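Local atomic coordinates of endoribonuclease AbiQ (Lactococcus lactis, PDB entry 4GLK), a protein that cleaves RNA as the toxin of a type III toxin-antitoxin system in antiviral defence and is neutralised by its cognate RNA antitoxin, AntiQ. Residues 12-23 with 154-165. The protein carries 1 engineered substitution. Residues are numbered along the deposited sequence; the frame is centred on the assembly and turned at random.
Sequences YIAYLRKFESKV and DFKLLEAKATLY
An aromatic cluster of Tyr12, Tyr15 and Tyr165 joins the first helix of this ToxN/AbiQ-family toxin to its last, helix 155-166. The axes of segments 12-16 and 155-165 come within 11.0 Å at their closest, with 134° between their N-to-C directions. Tyr12 and Tyr165 make a T-shaped pair, with centroids 5.1 Å apart. The edge of Tyr12 points at the face of Tyr165, and Tyr12 CD1 lies over the centre of the Tyr165 ring. Tyr15 lies obliquely against Tyr165, whose CD2 sits over one face of Tyr15. Tyr15 CG is anti to the backbone N (chi1 167°), which carries the ring toward the last helix. There Tyr15 OH donates to Lys161 O at 2.8 Å. The same oxygen accepts the helical bond from Tyr165 N on the opposite face of the carbonyl plane. The OH of Tyr12 reaches past Ala162 CB to form a hydrogen bond with Pro94 O. Next along, Lys161 lays CG over the face of Phe19, a CH-pi contact 3.7 Å from the ring centroid. Leu158 CD2 fits among Leu16, Glu20 CB and Val23 CG2, while Leu158 also packs on Ile93 and Pro94 of strand 79-94. At the start of the last helix, the Glu20 carboxylate ties the backbone NH of Lys22, in its own turn, to that of Asp154. Glu20 OE2 takes the N-H of Lys22 with its anti lone pair. Glu20 OE1 accepts from the backbone N of the N-cap residue Asp154 at 2.8 Å, on its anti side but 34° out of the carboxylate plane.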
loop_
_atom_site.group_PDB
_atom_site.type_symbol
_atom_site.label_atom_id
_atom_site.label_comp_id
_atom_site.label_asym_id
_atom_site.label_seq_id
_atom_site.Cartn_x
_atom_site.Cartn_y
_atom_site.Cartn_z
ATOM N N TYR A 12 3.217 -12.160 -9.888
ATOM C CA TYR A 12 3.936 -10.894 -9.848
ATOM C C TYR A 12 4.545 -10.626 -8.457
ATOM O O TYR A 12 5.679 -10.154 -8.377
ATOM C CB TYR A 12 3.022 -9.729 -10.220
ATOM C CG TYR A 12 3.791 -8.435 -10.283
ATOM C CD1 TYR A 12 4.811 -8.245 -11.209
ATOM C CD2 TYR A 12 3.553 -7.421 -9.353
ATOM C CE1 TYR A 12 5.534 -7.058 -11.261
ATOM C CE2 TYR A 12 4.276 -6.230 -9.390
ATOM C CZ TYR A 12 5.265 -6.054 -10.345
ATOM O OH TYR A 12 5.984 -4.895 -10.395
ATOM N N ILE A 13 3.791 -10.892 -7.371
ATOM C CA ILE A 13 4.298 -10.701 -5.999
ATOM C C ILE A 13 5.496 -11.618 -5.737
ATOM O O ILE A 13 6.525 -11.141 -5.246
ATOM C CB ILE A 13 3.160 -10.875 -4.952
ATOM C CG1 ILE A 13 2.105 -9.750 -5.101
ATOM C CG2 ILE A 13 3.695 -10.972 -3.505
ATOM C CD1 ILE A 13 2.562 -8.281 -4.752
ATOM N N ALA A 14 5.380 -12.914 -6.114
ATOM C CA ALA A 14 6.456 -13.899 -5.941
ATOM C C ALA A 14 7.690 -13.446 -6.707
ATOM O O ALA A 14 8.794 -13.631 -6.215
ATOM C CB ALA A 14 6.017 -15.284 -6.409
ATOM N N TYR A 15 7.490 -12.794 -7.870
ATOM C CA TYR A 15 8.560 -12.259 -8.698
ATOM C C TYR A 15 9.257 -11.061 -8.031
ATOM O O TYR A 15 10.488 -11.002 -8.059
ATOM C CB TYR A 15 8.046 -11.923 -10.095
ATOM C CG TYR A 15 8.992 -11.089 -10.932
ATOM C CD1 TYR A 15 9.999 -11.690 -11.691
ATOM C CD2 TYR A 15 8.828 -9.711 -11.040
ATOM C CE1 TYR A 15 10.822 -10.934 -12.527
ATOM C CE2 TYR A 15 9.639 -8.948 -11.872
ATOM C CZ TYR A 15 10.643 -9.560 -12.606
ATOM O OH TYR A 15 11.445 -8.781 -13.397
ATOM N N LEU A 16 8.485 -10.103 -7.456
ATOM C CA LEU A 16 9.086 -8.955 -6.772
ATOM C C LEU A 16 9.843 -9.405 -5.530
ATOM O O LEU A 16 10.903 -8.858 -5.258
ATOM C CB LEU A 16 8.073 -7.868 -6.387
ATOM C CG LEU A 16 7.410 -7.053 -7.486
ATOM C CD1 LEU A 16 6.650 -5.895 -6.880
ATOM C CD2 LEU A 16 8.425 -6.519 -8.513
ATOM N N ARG A 17 9.309 -10.408 -4.794
ATOM C CA ARG A 17 9.929 -10.941 -3.575
ATOM C C ARG A 17 11.273 -11.653 -3.831
ATOM O O ARG A 17 12.020 -11.890 -2.879
ATOM C CB ARG A 17 8.959 -11.800 -2.746
ATOM C CG ARG A 17 7.749 -11.036 -2.225
ATOM C CD ARG A 17 6.922 -11.825 -1.232
ATOM N NE ARG A 17 7.397 -11.583 0.136
ATOM C CZ ARG A 17 8.054 -12.476 0.860
ATOM N NH1 ARG A 17 8.283 -13.690 0.394
ATOM N NH2 ARG A 17 8.473 -12.158 2.082
ATOM N N LYS A 18 11.596 -11.967 -5.112
ATOM C CA LYS A 18 12.910 -12.494 -5.514
ATOM C C LYS A 18 13.996 -11.438 -5.216
ATOM O O LYS A 18 15.092 -11.789 -4.802
ATOM C CB LYS A 18 12.947 -12.752 -7.026
ATOM C CG LYS A 18 12.604 -14.167 -7.447
ATOM C CD LYS A 18 11.919 -14.213 -8.816
ATOM C CE LYS A 18 10.623 -15.012 -8.733
ATOM N NZ LYS A 18 10.057 -15.359 -10.068
ATOM N N PHE A 19 13.660 -10.148 -5.434
ATOM C CA PHE A 19 14.560 -8.985 -5.320
ATOM C C PHE A 19 14.334 -8.124 -4.076
ATOM O O PHE A 19 15.295 -7.547 -3.576
ATOM C CB PHE A 19 14.455 -8.117 -6.582
ATOM C CG PHE A 19 14.396 -8.898 -7.875
ATOM C CD1 PHE A 19 15.553 -9.418 -8.448
ATOM C CD2 PHE A 19 13.186 -9.109 -8.523
ATOM C CE1 PHE A 19 15.495 -10.139 -9.647
ATOM C CE2 PHE A 19 13.130 -9.843 -9.715
ATOM C CZ PHE A 19 14.287 -10.341 -10.276
ATOM N N GLU A 20 13.082 -8.048 -3.567
ATOM C CA GLU A 20 12.729 -7.269 -2.385
ATOM C C GLU A 20 11.880 -8.069 -1.386
ATOM O O GLU A 20 10.673 -8.187 -1.570
ATOM C CB GLU A 20 12.046 -5.938 -2.794
ATOM C CG GLU A 20 11.796 -4.961 -1.648
ATOM C CD GLU A 20 13.008 -4.625 -0.795
ATOM O OE1 GLU A 20 13.762 -3.698 -1.170
ATOM O OE2 GLU A 20 13.230 -5.318 0.225
ATOM N N SER A 21 12.505 -8.554 -0.293
ATOM C CA SER A 21 11.853 -9.332 0.782
ATOM C C SER A 21 10.841 -8.501 1.597
ATOM O O SER A 21 10.039 -9.064 2.360
ATOM C CB SER A 21 12.894 -9.915 1.737
ATOM O OG SER A 21 14.176 -10.073 1.154
ATOM N N LYS A 22 10.910 -7.155 1.473
ATOM C CA LYS A 22 10.017 -6.255 2.191
ATOM C C LYS A 22 8.621 -6.278 1.590
ATOM O O LYS A 22 7.658 -5.871 2.253
ATOM C CB LYS A 22 10.585 -4.836 2.199
ATOM C CG LYS A 22 11.682 -4.657 3.229
ATOM C CD LYS A 22 12.323 -3.291 3.106
ATOM C CE LYS A 22 13.648 -3.286 3.854
ATOM N NZ LYS A 22 14.420 -2.041 3.592
ATOM N N VAL A 23 8.520 -6.721 0.315
ATOM C CA VAL A 23 7.249 -6.843 -0.415
ATOM C C VAL A 23 6.395 -7.847 0.377
ATOM O O VAL A 23 6.901 -8.898 0.771
ATOM C CB VAL A 23 7.472 -7.271 -1.899
ATOM C CG1 VAL A 23 6.148 -7.601 -2.600
ATOM C CG2 VAL A 23 8.231 -6.191 -2.666
ATOM N N ASP A 154 13.075 -1.109 -1.990
ATOM C CA ASP A 154 14.027 -0.440 -2.874
ATOM C C ASP A 154 13.167 -0.114 -4.110
ATOM O O ASP A 154 13.060 -0.939 -5.014
ATOM C CB ASP A 154 15.198 -1.386 -3.198
ATOM C CG ASP A 154 16.304 -0.784 -4.047
ATOM O OD1 ASP A 154 16.070 0.283 -4.661
ATOM O OD2 ASP A 154 17.394 -1.409 -4.135
ATOM N N PHE A 155 12.470 1.053 -4.076
ATOM C CA PHE A 155 11.524 1.499 -5.101
ATOM C C PHE A 155 12.030 1.458 -6.535
ATOM O O PHE A 155 11.316 0.990 -7.417
ATOM C CB PHE A 155 10.900 2.861 -4.743
ATOM C CG PHE A 155 10.129 2.882 -3.445
ATOM C CD1 PHE A 155 9.089 1.983 -3.218
ATOM C CD2 PHE A 155 10.416 3.823 -2.463
ATOM C CE1 PHE A 155 8.404 1.979 -2.005
ATOM C CE2 PHE A 155 9.726 3.816 -1.244
ATOM C CZ PHE A 155 8.709 2.907 -1.031
ATOM N N LYS A 156 13.251 1.950 -6.769
ATOM C CA LYS A 156 13.883 1.975 -8.088
ATOM C C LYS A 156 14.199 0.611 -8.680
ATOM O O LYS A 156 13.980 0.398 -9.877
ATOM C CB LYS A 156 15.092 2.898 -8.078
ATOM C CG LYS A 156 14.771 4.261 -8.682
ATOM C CD LYS A 156 13.816 5.139 -7.910
ATOM C CE LYS A 156 13.954 6.577 -8.349
ATOM N NZ LYS A 156 13.136 6.875 -9.548
ATOM N N LEU A 157 14.682 -0.313 -7.851
ATOM C CA LEU A 157 14.955 -1.695 -8.258
ATOM C C LEU A 157 13.615 -2.368 -8.666
ATOM O O LEU A 157 13.555 -3.047 -9.692
ATOM C CB LEU A 157 15.630 -2.458 -7.095
ATOM C CG LEU A 157 15.765 -3.985 -7.229
ATOM C CD1 LEU A 157 16.902 -4.355 -8.159
ATOM C CD2 LEU A 157 15.978 -4.642 -5.869
ATOM N N LEU A 158 12.541 -2.115 -7.892
ATOM C CA LEU A 158 11.213 -2.660 -8.169
ATOM C C LEU A 158 10.679 -2.125 -9.504
ATOM O O LEU A 158 10.134 -2.893 -10.277
ATOM C CB LEU A 158 10.229 -2.376 -7.022
ATOM C CG LEU A 158 10.435 -3.095 -5.681
ATOM C CD1 LEU A 158 9.418 -2.617 -4.676
ATOM C CD2 LEU A 158 10.212 -4.607 -5.805
ATOM N N GLU A 159 10.913 -0.841 -9.792
ATOM C CA GLU A 159 10.547 -0.195 -11.051
ATOM C C GLU A 159 11.279 -0.836 -12.226
ATOM O O GLU A 159 10.636 -1.128 -13.224
ATOM C CB GLU A 159 10.848 1.306 -11.012
ATOM C CG GLU A 159 9.827 2.107 -10.224
ATOM C CD GLU A 159 10.122 3.587 -10.064
ATOM O OE1 GLU A 159 9.365 4.262 -9.335
ATOM O OE2 GLU A 159 11.084 4.082 -10.688
ATOM N N ALA A 160 12.594 -1.119 -12.078
ATOM C CA ALA A 160 13.419 -1.781 -13.092
ATOM C C ALA A 160 12.907 -3.182 -13.350
ATOM O O ALA A 160 12.800 -3.586 -14.508
ATOM C CB ALA A 160 14.881 -1.834 -12.652
ATOM N N LYS A 161 12.535 -3.897 -12.280
ATOM C CA LYS A 161 12.013 -5.242 -12.428
ATOM C C LYS A 161 10.539 -5.311 -12.871
ATOM O O LYS A 161 10.169 -6.270 -13.540
ATOM C CB LYS A 161 12.407 -6.146 -11.258
ATOM C CG LYS A 161 13.717 -6.888 -11.544
ATOM C CD LYS A 161 14.985 -6.123 -11.180
ATOM C CE LYS A 161 16.228 -6.928 -11.485
ATOM N NZ LYS A 161 16.704 -6.738 -12.883
ATOM N N ALA A 162 9.738 -4.245 -12.617
ATOM C CA ALA A 162 8.343 -4.167 -13.069
ATOM C C ALA A 162 8.276 -4.041 -14.593
ATOM O O ALA A 162 7.453 -4.705 -15.220
ATOM C CB ALA A 162 7.635 -2.988 -12.422
ATOM N N THR A 163 9.156 -3.223 -15.197
ATOM C CA THR A 163 9.161 -3.049 -16.654
ATOM C C THR A 163 9.634 -4.327 -17.344
ATOM O O THR A 163 9.125 -4.660 -18.404
ATOM C CB THR A 163 9.794 -1.709 -17.140
ATOM O OG1 THR A 163 10.620 -1.911 -18.306
ATOM C CG2 THR A 163 10.587 -1.013 -16.075
ATOM N N LEU A 164 10.576 -5.048 -16.700
ATOM C CA LEU A 164 11.142 -6.330 -17.136
ATOM C C LEU A 164 10.079 -7.419 -17.141
ATOM O O LEU A 164 10.074 -8.229 -18.051
ATOM C CB LEU A 164 12.257 -6.741 -16.167
ATOM C CG LEU A 164 13.699 -6.701 -16.650
ATOM C CD1 LEU A 164 14.098 -5.345 -17.151
ATOM C CD2 LEU A 164 14.625 -7.191 -15.582
ATOM N N TYR A 165 9.222 -7.414 -16.141
ATOM C CA TYR A 165 8.175 -8.365 -16.039
ATOM C C TYR A 165 7.264 -8.152 -17.200
ATOM O O TYR A 165 6.914 -9.080 -17.862
ATOM C CB TYR A 165 7.404 -8.216 -14.726
ATOM C CG TYR A 165 6.493 -9.366 -14.411
ATOM C CD1 TYR A 165 5.198 -9.373 -14.816
ATOM C CD2 TYR A 165 6.949 -10.444 -13.724
ATOM C CE1 TYR A 165 4.381 -10.423 -14.521
ATOM C CE2 TYR A 165 6.149 -11.490 -13.441
ATOM C CZ TYR A 165 4.873 -11.465 -13.839
ATOM O OH TYR A 165 4.108 -12.508 -13.543
#